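Local coordinates for hypothetical protein BVU_2266 (Bacteroides vulgatus, PDB 3TZG) that is of unknown function but folds as an antiparallel beta barrel resembling that of porins, at residues H154-Y165 / R197-C207. Residues are numbered along the deposited sequence; the frame is centred on the assembly and turned at random.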
loop_
_atom_site.group_PDB
_atom_site.type_symbol
_atom_site.label_atom_id
_atom_site.label_comp_id
_atom_site.label_asym_id
_atom_site.label_seq_id
_atom_site.Cartn_x
_atom_site.Cartn_y
_atom_site.Cartn_z
ATOM N N HIS A 154 16.140 -1.204 -0.299
ATOM C CA HIS A 154 16.020 -0.678 -1.635
ATOM C C HIS A 154 15.277 -1.708 -2.442
ATOM O O HIS A 154 15.733 -2.856 -2.498
ATOM C CB HIS A 154 17.389 -0.359 -2.208
ATOM C CG HIS A 154 17.400 0.656 -3.308
ATOM N ND1 HIS A 154 18.438 1.561 -3.428
ATOM C CD2 HIS A 154 16.499 0.890 -4.291
ATOM C CE1 HIS A 154 18.170 2.280 -4.502
ATOM N NE2 HIS A 154 17.009 1.920 -5.058
ATOM N N THR A 155 14.104 -1.340 -3.004
ATOM C CA THR A 155 13.255 -2.244 -3.804
ATOM C C THR A 155 13.281 -1.814 -5.306
ATOM O O THR A 155 13.145 -0.634 -5.618
ATOM C CB THR A 155 11.846 -2.263 -3.237
ATOM O OG1 THR A 155 11.883 -2.580 -1.848
ATOM C CG2 THR A 155 10.973 -3.237 -3.921
ATOM N N TYR A 156 13.508 -2.771 -6.219
ATOM C CA TYR A 156 13.566 -2.482 -7.657
ATOM C C TYR A 156 12.433 -3.226 -8.372
ATOM O O TYR A 156 12.185 -4.384 -8.061
ATOM C CB TYR A 156 14.949 -2.858 -8.250
ATOM C CG TYR A 156 16.126 -2.198 -7.567
ATOM C CD1 TYR A 156 16.721 -2.771 -6.442
ATOM C CD2 TYR A 156 16.678 -1.023 -8.064
ATOM C CE1 TYR A 156 17.843 -2.201 -5.845
ATOM C CE2 TYR A 156 17.779 -0.420 -7.448
ATOM C CZ TYR A 156 18.363 -1.021 -6.346
ATOM O OH TYR A 156 19.425 -0.422 -5.704
ATOM N N TYR A 157 11.746 -2.571 -9.323
ATOM C CA TYR A 157 10.615 -3.187 -10.047
ATOM C C TYR A 157 10.887 -3.299 -11.524
ATOM O O TYR A 157 11.304 -2.332 -12.163
ATOM C CB TYR A 157 9.310 -2.378 -9.844
ATOM C CG TYR A 157 8.854 -2.343 -8.409
ATOM C CD1 TYR A 157 8.122 -3.393 -7.866
ATOM C CD2 TYR A 157 9.241 -1.313 -7.565
ATOM C CE1 TYR A 157 7.765 -3.407 -6.521
ATOM C CE2 TYR A 157 8.888 -1.313 -6.217
ATOM C CZ TYR A 157 8.133 -2.352 -5.700
ATOM O OH TYR A 157 7.772 -2.344 -4.372
ATOM N N ASN A 158 10.574 -4.463 -12.080
ATOM C CA ASN A 158 10.755 -4.744 -13.505
ATOM C C ASN A 158 9.373 -4.873 -14.205
ATOM O O ASN A 158 8.484 -5.529 -13.672
ATOM C CB ASN A 158 11.586 -6.007 -13.684
ATOM C CG ASN A 158 11.864 -6.313 -15.121
ATOM O OD1 ASN A 158 11.039 -6.918 -15.829
ATOM N ND2 ASN A 158 13.012 -5.864 -15.598
ATOM N N TYR A 159 9.236 -4.261 -15.413
ATOM C CA TYR A 159 8.025 -4.213 -16.248
ATOM C C TYR A 159 8.287 -4.718 -17.693
ATOM O O TYR A 159 7.563 -4.330 -18.626
ATOM C CB TYR A 159 7.510 -2.766 -16.302
ATOM C CG TYR A 159 7.152 -2.199 -14.949
ATOM C CD1 TYR A 159 5.873 -2.363 -14.417
ATOM C CD2 TYR A 159 8.074 -1.458 -14.215
ATOM C CE1 TYR A 159 5.535 -1.844 -13.165
ATOM C CE2 TYR A 159 7.754 -0.949 -12.957
ATOM C CZ TYR A 159 6.486 -1.148 -12.436
ATOM O OH TYR A 159 6.177 -0.619 -11.223
ATOM N N ASP A 160 9.321 -5.570 -17.893
ATOM C CA ASP A 160 9.714 -6.024 -19.234
ATOM C C ASP A 160 8.630 -6.870 -19.890
ATOM O O ASP A 160 8.541 -6.858 -21.112
ATOM C CB ASP A 160 11.037 -6.807 -19.192
ATOM C CG ASP A 160 12.230 -5.972 -18.739
ATOM O OD1 ASP A 160 12.148 -4.712 -18.820
ATOM O OD2 ASP A 160 13.244 -6.570 -18.302
ATOM N N ASN A 161 7.796 -7.564 -19.105
ATOM C CA ASN A 161 6.713 -8.404 -19.633
ATOM C C ASN A 161 5.533 -7.537 -20.111
ATOM O O ASN A 161 4.670 -8.045 -20.818
ATOM C CB ASN A 161 6.240 -9.439 -18.590
ATOM C CG ASN A 161 7.221 -10.554 -18.262
ATOM O OD1 ASN A 161 8.293 -10.678 -18.869
ATOM N ND2 ASN A 161 6.850 -11.426 -17.303
ATOM N N ASN A 162 5.526 -6.230 -19.755
ATOM C CA ASN A 162 4.526 -5.210 -20.107
ATOM C C ASN A 162 3.101 -5.697 -19.816
ATOM O O ASN A 162 2.249 -5.782 -20.705
ATOM C CB ASN A 162 4.647 -4.753 -21.572
ATOM C CG ASN A 162 5.665 -3.656 -21.778
ATOM O OD1 ASN A 162 6.872 -3.813 -21.523
ATOM N ND2 ASN A 162 5.189 -2.513 -22.251
ATOM N N ILE A 163 2.864 -5.986 -18.532
ATOM C CA ILE A 163 1.580 -6.395 -17.974
ATOM C C ILE A 163 0.813 -5.120 -17.660
ATOM O O ILE A 163 1.287 -4.253 -16.923
ATOM C CB ILE A 163 1.772 -7.328 -16.754
ATOM C CG1 ILE A 163 2.470 -8.632 -17.223
ATOM C CG2 ILE A 163 0.409 -7.639 -16.090
ATOM C CD1 ILE A 163 3.149 -9.403 -16.197
ATOM N N ASN A 164 -0.335 -4.979 -18.297
ATOM C CA ASN A 164 -1.199 -3.815 -18.149
ATOM C C ASN A 164 -2.593 -4.267 -17.827
ATOM O O ASN A 164 -3.032 -5.335 -18.264
ATOM C CB ASN A 164 -1.185 -2.938 -19.412
ATOM C CG ASN A 164 0.178 -2.351 -19.682
ATOM O OD1 ASN A 164 0.621 -1.387 -19.030
ATOM N ND2 ASN A 164 0.898 -2.961 -20.621
ATOM N N TYR A 165 -3.272 -3.463 -17.033
ATOM C CA TYR A 165 -4.619 -3.754 -16.616
ATOM C C TYR A 165 -5.453 -2.494 -16.674
ATOM O O TYR A 165 -4.917 -1.381 -16.787
ATOM C CB TYR A 165 -4.609 -4.348 -15.193
ATOM C CG TYR A 165 -4.378 -3.328 -14.089
ATOM C CD1 TYR A 165 -3.096 -2.894 -13.771
ATOM C CD2 TYR A 165 -5.440 -2.810 -13.358
ATOM C CE1 TYR A 165 -2.877 -1.938 -12.786
ATOM C CE2 TYR A 165 -5.233 -1.850 -12.366
ATOM C CZ TYR A 165 -3.945 -1.427 -12.075
ATOM O OH TYR A 165 -3.708 -0.505 -11.088
ATOM N N ARG A 197 -1.541 4.459 -13.480
ATOM C CA ARG A 197 -2.347 3.574 -12.643
ATOM C C ARG A 197 -2.761 2.299 -13.485
ATOM O O ARG A 197 -3.769 1.644 -13.205
ATOM C CB ARG A 197 -3.560 4.424 -12.183
ATOM C CG ARG A 197 -4.332 3.912 -10.982
ATOM C CD ARG A 197 -5.420 4.884 -10.504
ATOM N NE ARG A 197 -6.411 5.246 -11.527
ATOM C CZ ARG A 197 -7.398 4.452 -11.946
ATOM N NH1 ARG A 197 -7.503 3.205 -11.486
ATOM N NH2 ARG A 197 -8.266 4.883 -12.858
ATOM N N THR A 198 -1.898 1.914 -14.446
ATOM C CA THR A 198 -2.103 0.887 -15.451
ATOM C C THR A 198 -1.074 -0.262 -15.426
ATOM O O THR A 198 -1.434 -1.380 -15.780
ATOM C CB THR A 198 -2.024 1.641 -16.793
ATOM O OG1 THR A 198 -3.349 2.014 -17.112
ATOM C CG2 THR A 198 -1.415 0.851 -17.945
ATOM N N ALA A 199 0.198 0.013 -15.135
ATOM C CA ALA A 199 1.255 -1.010 -15.202
ATOM C C ALA A 199 1.317 -1.883 -13.951
ATOM O O ALA A 199 1.030 -1.392 -12.866
ATOM C CB ALA A 199 2.603 -0.332 -15.394
ATOM N N LEU A 200 1.746 -3.158 -14.103
ATOM C CA LEU A 200 1.971 -4.107 -13.002
ATOM C C LEU A 200 3.377 -4.707 -13.102
ATOM O O LEU A 200 3.745 -5.153 -14.196
ATOM C CB LEU A 200 0.928 -5.225 -12.960
ATOM C CG LEU A 200 -0.474 -4.842 -12.491
ATOM C CD1 LEU A 200 -1.481 -5.980 -12.734
ATOM C CD2 LEU A 200 -0.450 -4.354 -11.061
ATOM N N PRO A 201 4.191 -4.728 -12.011
ATOM C CA PRO A 201 5.531 -5.302 -12.131
ATOM C C PRO A 201 5.492 -6.824 -12.262
ATOM O O PRO A 201 4.709 -7.484 -11.575
ATOM C CB PRO A 201 6.211 -4.864 -10.829
ATOM C CG PRO A 201 5.098 -4.779 -9.843
ATOM C CD PRO A 201 3.928 -4.266 -10.627
ATOM N N ASN A 202 6.312 -7.385 -13.155
ATOM C CA ASN A 202 6.385 -8.840 -13.319
ATOM C C ASN A 202 7.380 -9.449 -12.328
ATOM O O ASN A 202 7.190 -10.582 -11.899
ATOM C CB ASN A 202 6.738 -9.230 -14.741
ATOM C CG ASN A 202 7.879 -8.502 -15.364
ATOM O OD1 ASN A 202 7.719 -7.442 -15.964
ATOM N ND2 ASN A 202 9.013 -9.132 -15.376
ATOM N N ASP A 203 8.396 -8.686 -11.916
ATOM C CA ASP A 203 9.425 -9.148 -10.969
ATOM C C ASP A 203 9.830 -8.026 -9.999
ATOM O O ASP A 203 9.759 -6.842 -10.340
ATOM C CB ASP A 203 10.649 -9.687 -11.723
ATOM C CG ASP A 203 10.318 -10.979 -12.480
ATOM O OD1 ASP A 203 10.197 -12.043 -11.823
ATOM O OD2 ASP A 203 10.120 -10.912 -13.718
ATOM N N ILE A 204 10.173 -8.416 -8.761
ATOM C CA ILE A 204 10.578 -7.509 -7.680
ATOM C C ILE A 204 11.849 -8.047 -7.012
ATOM O O ILE A 204 11.923 -9.257 -6.746
ATOM C CB ILE A 204 9.444 -7.308 -6.617
ATOM C CG1 ILE A 204 8.061 -7.096 -7.275
ATOM C CG2 ILE A 204 9.830 -6.180 -5.610
ATOM C CD1 ILE A 204 6.937 -7.380 -6.469
ATOM N N GLY A 205 12.785 -7.137 -6.696
ATOM C CA GLY A 205 14.046 -7.413 -6.005
ATOM C C GLY A 205 14.222 -6.505 -4.796
ATOM O O GLY A 205 13.948 -5.298 -4.860
ATOM N N TYR A 206 14.709 -7.087 -3.680
ATOM C CA TYR A 206 14.949 -6.421 -2.407
ATOM C C TYR A 206 16.390 -6.472 -1.988
ATOM O O TYR A 206 16.941 -7.562 -1.874
ATOM C CB TYR A 206 14.116 -7.094 -1.315
ATOM C CG TYR A 206 12.646 -7.036 -1.605
ATOM C CD1 TYR A 206 11.886 -5.927 -1.240
ATOM C CD2 TYR A 206 11.999 -8.097 -2.224
ATOM C CE1 TYR A 206 10.518 -5.876 -1.498
ATOM C CE2 TYR A 206 10.637 -8.051 -2.499
ATOM C CZ TYR A 206 9.903 -6.934 -2.146
ATOM O OH TYR A 206 8.570 -6.882 -2.451
ATOM N N CYS A 207 16.982 -5.326 -1.675
ATOM C CA CYS A 207 18.344 -5.308 -1.179
ATOM C C CYS A 207 18.337 -4.640 0.195
ATOM O O CYS A 207 18.202 -3.428 0.296
ATOM C CB CYS A 207 19.283 -4.618 -2.169
ATOM S SG CYS A 207 21.003 -4.487 -1.609
HETATM O O HOH W 1 7.046 -4.588 -2.975
HETATM O O HOH W 2 9.370 -12.884 -15.677
HETATM O O HOH W 3 5.262 -6.289 -16.397
#
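Asn202 and Asn158 join where strand 154-158 of the barrel runs into a turn, opposite the break that precedes the antiparallel strand 203-207. Their amide planes stand 85° apart, and Asn202 ND2 donates to Asn158 OD1 at 3.0 Å along a bent path; the backbones are bonded too, Asn202 N to Asn158 O (2.9 Å). Asp160 N reaches Asn158 OD1 from the opposite face, closing an Asx turn, while Asn158 ND2 is tied to Asp160 OD2. Asn202 holds CG between its backbone N and carbonyl carbon (chi1 47°), which directs the amide to the type I turn 159-162. There Asn202 OD1 accepts from Asn161 N at 3.1 Å, the donor standing well above the carbonyl plane, and the Asn161 amide stacks on that of Asn202 with planes 18° apart. A water links the site, donating to Asn202 OD1 and Leu200 O and accepting from Ile163 N.

Along the regular strands, Tyr156 N to Gly205 O (2.9 Å) and its reciprocal bond mark a hydrogen-bonded pair. On the other face, Tyr157 lies alongside Ile204 and Pro201, as Thr155 does beside Tyr206: Tyr157 CE1 meets Ile204 CG2 at 3.6 Å, and Tyr157 CD1 meets Pro201 CB. One water bridges the hydroxyls of Tyr157 and Tyr206; Tyr157 OH also bonds Asp177 N.

At the start of the turn, Tyr159 runs side by side with Pro201, CE1 to CD 3.9 Å, and its hydroxyl bonds Leu136 O on strand 136-145. Beyond the turn, Tyr165 sets CD1 beside Leu200 CG at 3.5 Å, while its hydroxyl binds Leu171 N.

Backbone bonds and apolar contacts thus join the strands, and at the break the buried Asn202 amide supplements them, consistent with its tying the 159-162 turn to strand 199-208.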